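PDB 3QZ6: HpcH/HpaI aldolase from Desulfitobacterium hafniense, which belongs to the HpcH/HpaI aldolase/citrate lyase family and folds as a TIM barrel. Local coordinates for residues L109-G121 against W133-I146. Sequence-based numbering, arbitrary orientation.
Sequences LAKYPPLGERGVG and WAEWVQERNDEIFI
The ring of Y112 lies across V137, whose CG1 sits over one face, 4.1 Å from the ring centroid and 20° off its normal, a CH-pi contact. Against the opposite face, near the rim, rests CD of R118, so the phenol is sandwiched between the helix 133-141 and its own loop. Its hydroxyl reaches the edge of the W136 indole, OH to CZ3 3.5 Å; the two aromatic rings meet rim to rim, planes 50° apart. The Y112 backbone is gripped at both ends by one amide: N141 OD1 takes the Y112 N-H on an in-plane lone pair at 2.8 Å, and N141 ND2 donates to Y112 O at 2.9 Å, from above that carbonyl's plane. This two-point grip fixes the rotation of the amide, and water 1 ties OD1 on to A110 O and R118 NH1. K111, bent at chi2 (-68°) and again at chi4, lays CE 3.3 Å from N141 O, to which NZ adds a weak hydrogen bond; NZ also donates to waters 2 and 3, both within hydrogen-bonding distance of that carbonyl oxygen. R118 is extended from CG to NE, its guanidinium face under Y112 OH and its NH2 salt-bridged to D86. Farther along, V120 CG1 packs on W133 CZ3 at 3.5 Å. The contact thus fastens the loop after helix 100-110 to helix 133-141, on the connection between neighbouring parallel strands 91-94 and 145-150 of the TIM barrel.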
# COMPACT_ATOMS: atom_id res chain seq x y z
N LEU A 109 -1.06 -13.17 30.85
CA LEU A 109 -1.62 -11.86 30.55
C LEU A 109 -2.80 -11.94 29.60
O LEU A 109 -3.67 -11.07 29.60
CB LEU A 109 -0.55 -10.96 29.96
CG LEU A 109 0.58 -10.53 30.90
CD1 LEU A 109 1.70 -9.87 30.12
CD2 LEU A 109 0.06 -9.60 32.01
N ALA A 110 -2.84 -13.00 28.80
CA ALA A 110 -3.77 -13.10 27.68
C ALA A 110 -5.06 -13.84 28.00
O ALA A 110 -6.05 -13.69 27.28
CB ALA A 110 -3.08 -13.77 26.50
N LYS A 111 -5.05 -14.64 29.05
CA LYS A 111 -6.19 -15.49 29.38
C LYS A 111 -6.92 -15.01 30.63
O LYS A 111 -6.28 -14.62 31.61
CB LYS A 111 -5.74 -16.95 29.62
CG LYS A 111 -5.18 -17.64 28.41
CD LYS A 111 -6.24 -17.88 27.36
CE LYS A 111 -5.63 -18.30 26.03
NZ LYS A 111 -5.44 -19.76 25.93
N TYR A 112 -8.25 -15.04 30.59
CA TYR A 112 -9.06 -14.75 31.76
C TYR A 112 -8.91 -15.86 32.79
O TYR A 112 -8.58 -16.99 32.44
CB TYR A 112 -10.54 -14.67 31.36
CG TYR A 112 -10.89 -13.51 30.47
CD1 TYR A 112 -10.65 -12.20 30.88
CD2 TYR A 112 -11.49 -13.71 29.23
CE1 TYR A 112 -10.98 -11.12 30.07
CE2 TYR A 112 -11.83 -12.63 28.41
CZ TYR A 112 -11.57 -11.35 28.84
OH TYR A 112 -11.91 -10.27 28.03
N PRO A 113 -9.18 -15.55 34.07
CA PRO A 113 -9.16 -16.65 35.05
C PRO A 113 -10.09 -17.79 34.62
O PRO A 113 -11.10 -17.51 33.98
CB PRO A 113 -9.69 -15.98 36.32
CG PRO A 113 -9.27 -14.52 36.16
CD PRO A 113 -9.46 -14.25 34.69
N PRO A 114 -9.76 -19.04 34.96
CA PRO A 114 -8.61 -19.47 35.77
C PRO A 114 -7.35 -19.76 34.95
O PRO A 114 -6.34 -20.17 35.52
CB PRO A 114 -9.12 -20.76 36.42
CG PRO A 114 -10.00 -21.35 35.38
CD PRO A 114 -10.66 -20.17 34.66
N LEU A 115 -7.40 -19.57 33.64
CA LEU A 115 -6.25 -19.88 32.80
C LEU A 115 -5.18 -18.79 32.82
O LEU A 115 -4.04 -19.02 32.40
CB LEU A 115 -6.69 -20.18 31.37
CG LEU A 115 -7.59 -21.41 31.18
CD1 LEU A 115 -7.95 -21.60 29.69
CD2 LEU A 115 -6.92 -22.66 31.74
N GLY A 116 -5.54 -17.61 33.32
CA GLY A 116 -4.63 -16.48 33.35
C GLY A 116 -5.20 -15.36 34.20
O GLY A 116 -6.18 -15.56 34.93
N GLU A 117 -4.60 -14.17 34.11
CA GLU A 117 -4.99 -13.05 34.94
C GLU A 117 -5.43 -11.83 34.12
O GLU A 117 -5.37 -10.69 34.60
CB GLU A 117 -3.85 -12.70 35.92
CG GLU A 117 -3.60 -13.87 36.90
CD GLU A 117 -2.32 -13.76 37.74
OE1 GLU A 117 -1.54 -12.81 37.56
OE2 GLU A 117 -2.11 -14.65 38.58
N ARG A 118 -5.88 -12.07 32.89
CA ARG A 118 -6.41 -10.98 32.06
C ARG A 118 -7.59 -10.31 32.77
O ARG A 118 -8.49 -11.00 33.26
CB ARG A 118 -6.87 -11.52 30.69
CG ARG A 118 -7.34 -10.42 29.73
CD ARG A 118 -7.91 -10.98 28.42
NE ARG A 118 -8.55 -9.92 27.64
CZ ARG A 118 -9.24 -10.13 26.52
NH1 ARG A 118 -9.38 -11.35 26.02
NH2 ARG A 118 -9.80 -9.10 25.89
N GLY A 119 -7.59 -8.98 32.81
CA GLY A 119 -8.69 -8.25 33.42
C GLY A 119 -9.91 -8.21 32.52
O GLY A 119 -9.78 -8.16 31.30
N VAL A 120 -11.10 -8.22 33.11
CA VAL A 120 -12.34 -8.26 32.36
C VAL A 120 -12.90 -6.85 32.20
O VAL A 120 -13.35 -6.24 33.17
CB VAL A 120 -13.40 -9.14 33.06
CG1 VAL A 120 -14.64 -9.28 32.19
CG2 VAL A 120 -12.83 -10.53 33.40
N GLY A 121 -12.85 -6.31 30.99
CA GLY A 121 -13.38 -4.97 30.75
C GLY A 121 -14.72 -5.05 30.05
O GLY A 121 -15.33 -6.11 30.02
N TRP A 133 -21.59 -13.27 31.03
CA TRP A 133 -20.17 -13.20 31.40
C TRP A 133 -19.53 -14.54 31.73
O TRP A 133 -18.43 -14.84 31.26
CB TRP A 133 -19.92 -12.20 32.53
CG TRP A 133 -20.05 -10.77 32.07
CD1 TRP A 133 -21.08 -9.90 32.33
CD2 TRP A 133 -19.12 -10.05 31.24
NE1 TRP A 133 -20.85 -8.69 31.72
CE2 TRP A 133 -19.66 -8.75 31.05
CE3 TRP A 133 -17.90 -10.37 30.64
CZ2 TRP A 133 -19.00 -7.78 30.29
CZ3 TRP A 133 -17.25 -9.39 29.87
CH2 TRP A 133 -17.80 -8.12 29.71
N ALA A 134 -20.22 -15.35 32.53
CA ALA A 134 -19.66 -16.60 33.01
C ALA A 134 -19.29 -17.51 31.84
O ALA A 134 -18.23 -18.14 31.85
CB ALA A 134 -20.64 -17.31 33.98
N GLU A 135 -20.16 -17.57 30.84
CA GLU A 135 -19.91 -18.39 29.66
C GLU A 135 -18.92 -17.70 28.73
O GLU A 135 -18.03 -18.34 28.15
CB GLU A 135 -21.21 -18.62 28.89
CG GLU A 135 -21.76 -20.02 28.97
CD GLU A 135 -22.29 -20.36 30.35
OE1 GLU A 135 -22.05 -21.49 30.82
OE2 GLU A 135 -22.95 -19.49 30.95
N TRP A 136 -19.07 -16.40 28.58
CA TRP A 136 -18.31 -15.66 27.58
C TRP A 136 -16.80 -15.69 27.83
O TRP A 136 -16.03 -15.89 26.91
CB TRP A 136 -18.81 -14.22 27.48
CG TRP A 136 -18.21 -13.44 26.35
CD1 TRP A 136 -18.69 -13.35 25.06
CD2 TRP A 136 -17.03 -12.64 26.39
NE1 TRP A 136 -17.87 -12.53 24.31
CE2 TRP A 136 -16.84 -12.09 25.10
CE3 TRP A 136 -16.10 -12.33 27.40
CZ2 TRP A 136 -15.78 -11.25 24.80
CZ3 TRP A 136 -15.04 -11.50 27.09
CH2 TRP A 136 -14.89 -10.97 25.80
N VAL A 137 -16.37 -15.51 29.08
CA VAL A 137 -14.94 -15.55 29.36
C VAL A 137 -14.33 -16.92 29.04
O VAL A 137 -13.19 -17.01 28.58
CB VAL A 137 -14.58 -15.11 30.80
CG1 VAL A 137 -14.87 -13.62 30.99
CG2 VAL A 137 -15.33 -15.97 31.83
N GLN A 138 -15.09 -17.99 29.27
CA GLN A 138 -14.60 -19.33 28.99
C GLN A 138 -14.46 -19.55 27.50
O GLN A 138 -13.46 -20.09 27.04
CB GLN A 138 -15.55 -20.40 29.54
CG GLN A 138 -15.49 -20.60 31.03
CD GLN A 138 -16.31 -21.81 31.46
OE1 GLN A 138 -17.46 -21.68 31.88
NE2 GLN A 138 -15.72 -23.00 31.35
N GLU A 139 -15.48 -19.15 26.75
CA GLU A 139 -15.44 -19.28 25.30
C GLU A 139 -14.34 -18.41 24.69
O GLU A 139 -13.64 -18.85 23.79
CB GLU A 139 -16.79 -18.94 24.68
CG GLU A 139 -17.90 -19.87 25.13
CD GLU A 139 -19.18 -19.66 24.35
OE1 GLU A 139 -19.12 -19.06 23.26
OE2 GLU A 139 -20.25 -20.10 24.83
N ARG A 140 -14.19 -17.19 25.17
CA ARG A 140 -13.16 -16.31 24.61
C ARG A 140 -11.76 -16.88 24.86
O ARG A 140 -10.89 -16.83 23.99
CB ARG A 140 -13.29 -14.88 25.14
CG ARG A 140 -12.27 -13.91 24.56
CD ARG A 140 -12.23 -13.99 23.03
NE ARG A 140 -13.54 -13.79 22.43
CZ ARG A 140 -14.02 -12.62 22.01
NH1 ARG A 140 -13.29 -11.51 22.11
NH2 ARG A 140 -15.23 -12.56 21.48
N ASN A 141 -11.53 -17.44 26.04
CA ASN A 141 -10.22 -18.04 26.34
C ASN A 141 -9.83 -19.09 25.29
O ASN A 141 -8.66 -19.27 24.99
CB ASN A 141 -10.20 -18.67 27.74
CG ASN A 141 -9.71 -17.71 28.82
OD1 ASN A 141 -9.36 -16.55 28.55
ND2 ASN A 141 -9.70 -18.19 30.06
N ASP A 142 -10.83 -19.78 24.75
CA ASP A 142 -10.58 -20.82 23.74
C ASP A 142 -10.28 -20.26 22.35
O ASP A 142 -9.87 -21.00 21.46
CB ASP A 142 -11.77 -21.77 23.63
CG ASP A 142 -11.75 -22.85 24.68
OD1 ASP A 142 -10.69 -23.06 25.31
OD2 ASP A 142 -12.81 -23.50 24.88
N GLU A 143 -10.50 -18.97 22.16
CA GLU A 143 -10.35 -18.36 20.83
C GLU A 143 -9.13 -17.43 20.68
O GLU A 143 -8.70 -17.14 19.56
CB GLU A 143 -11.63 -17.62 20.45
CG GLU A 143 -12.86 -18.53 20.40
CD GLU A 143 -14.16 -17.76 20.33
OE1 GLU A 143 -14.29 -16.75 21.06
OE2 GLU A 143 -15.05 -18.15 19.55
N ILE A 144 -8.59 -16.97 21.80
CA ILE A 144 -7.36 -16.17 21.80
C ILE A 144 -6.21 -16.97 21.19
O ILE A 144 -6.03 -18.14 21.51
CB ILE A 144 -6.96 -15.80 23.24
CG1 ILE A 144 -8.05 -14.97 23.89
CG2 ILE A 144 -5.64 -15.05 23.27
CD1 ILE A 144 -8.49 -13.83 23.04
N PHE A 145 -5.43 -16.33 20.32
CA PHE A 145 -4.39 -17.02 19.56
C PHE A 145 -3.00 -16.57 19.98
O PHE A 145 -2.68 -15.39 19.90
CB PHE A 145 -4.60 -16.77 18.05
CG PHE A 145 -3.60 -17.48 17.18
CD1 PHE A 145 -3.73 -18.83 16.91
CD2 PHE A 145 -2.53 -16.79 16.63
CE1 PHE A 145 -2.81 -19.49 16.11
CE2 PHE A 145 -1.60 -17.45 15.83
CZ PHE A 145 -1.75 -18.80 15.57
N ILE A 146 -2.16 -17.51 20.42
CA ILE A 146 -0.80 -17.18 20.83
C ILE A 146 0.20 -17.95 19.97
O ILE A 146 0.17 -19.17 19.94
CB ILE A 146 -0.53 -17.58 22.30
CG1 ILE A 146 -1.52 -16.89 23.25
CG2 ILE A 146 0.91 -17.24 22.68
CD1 ILE A 146 -1.61 -15.41 23.05
O HOH W 1 -8.69 -14.00 26.97
O HOH W 2 -6.84 -20.09 23.18
O HOH W 3 -7.42 -21.98 26.21
O HOH W 4 -10.78 -11.00 23.47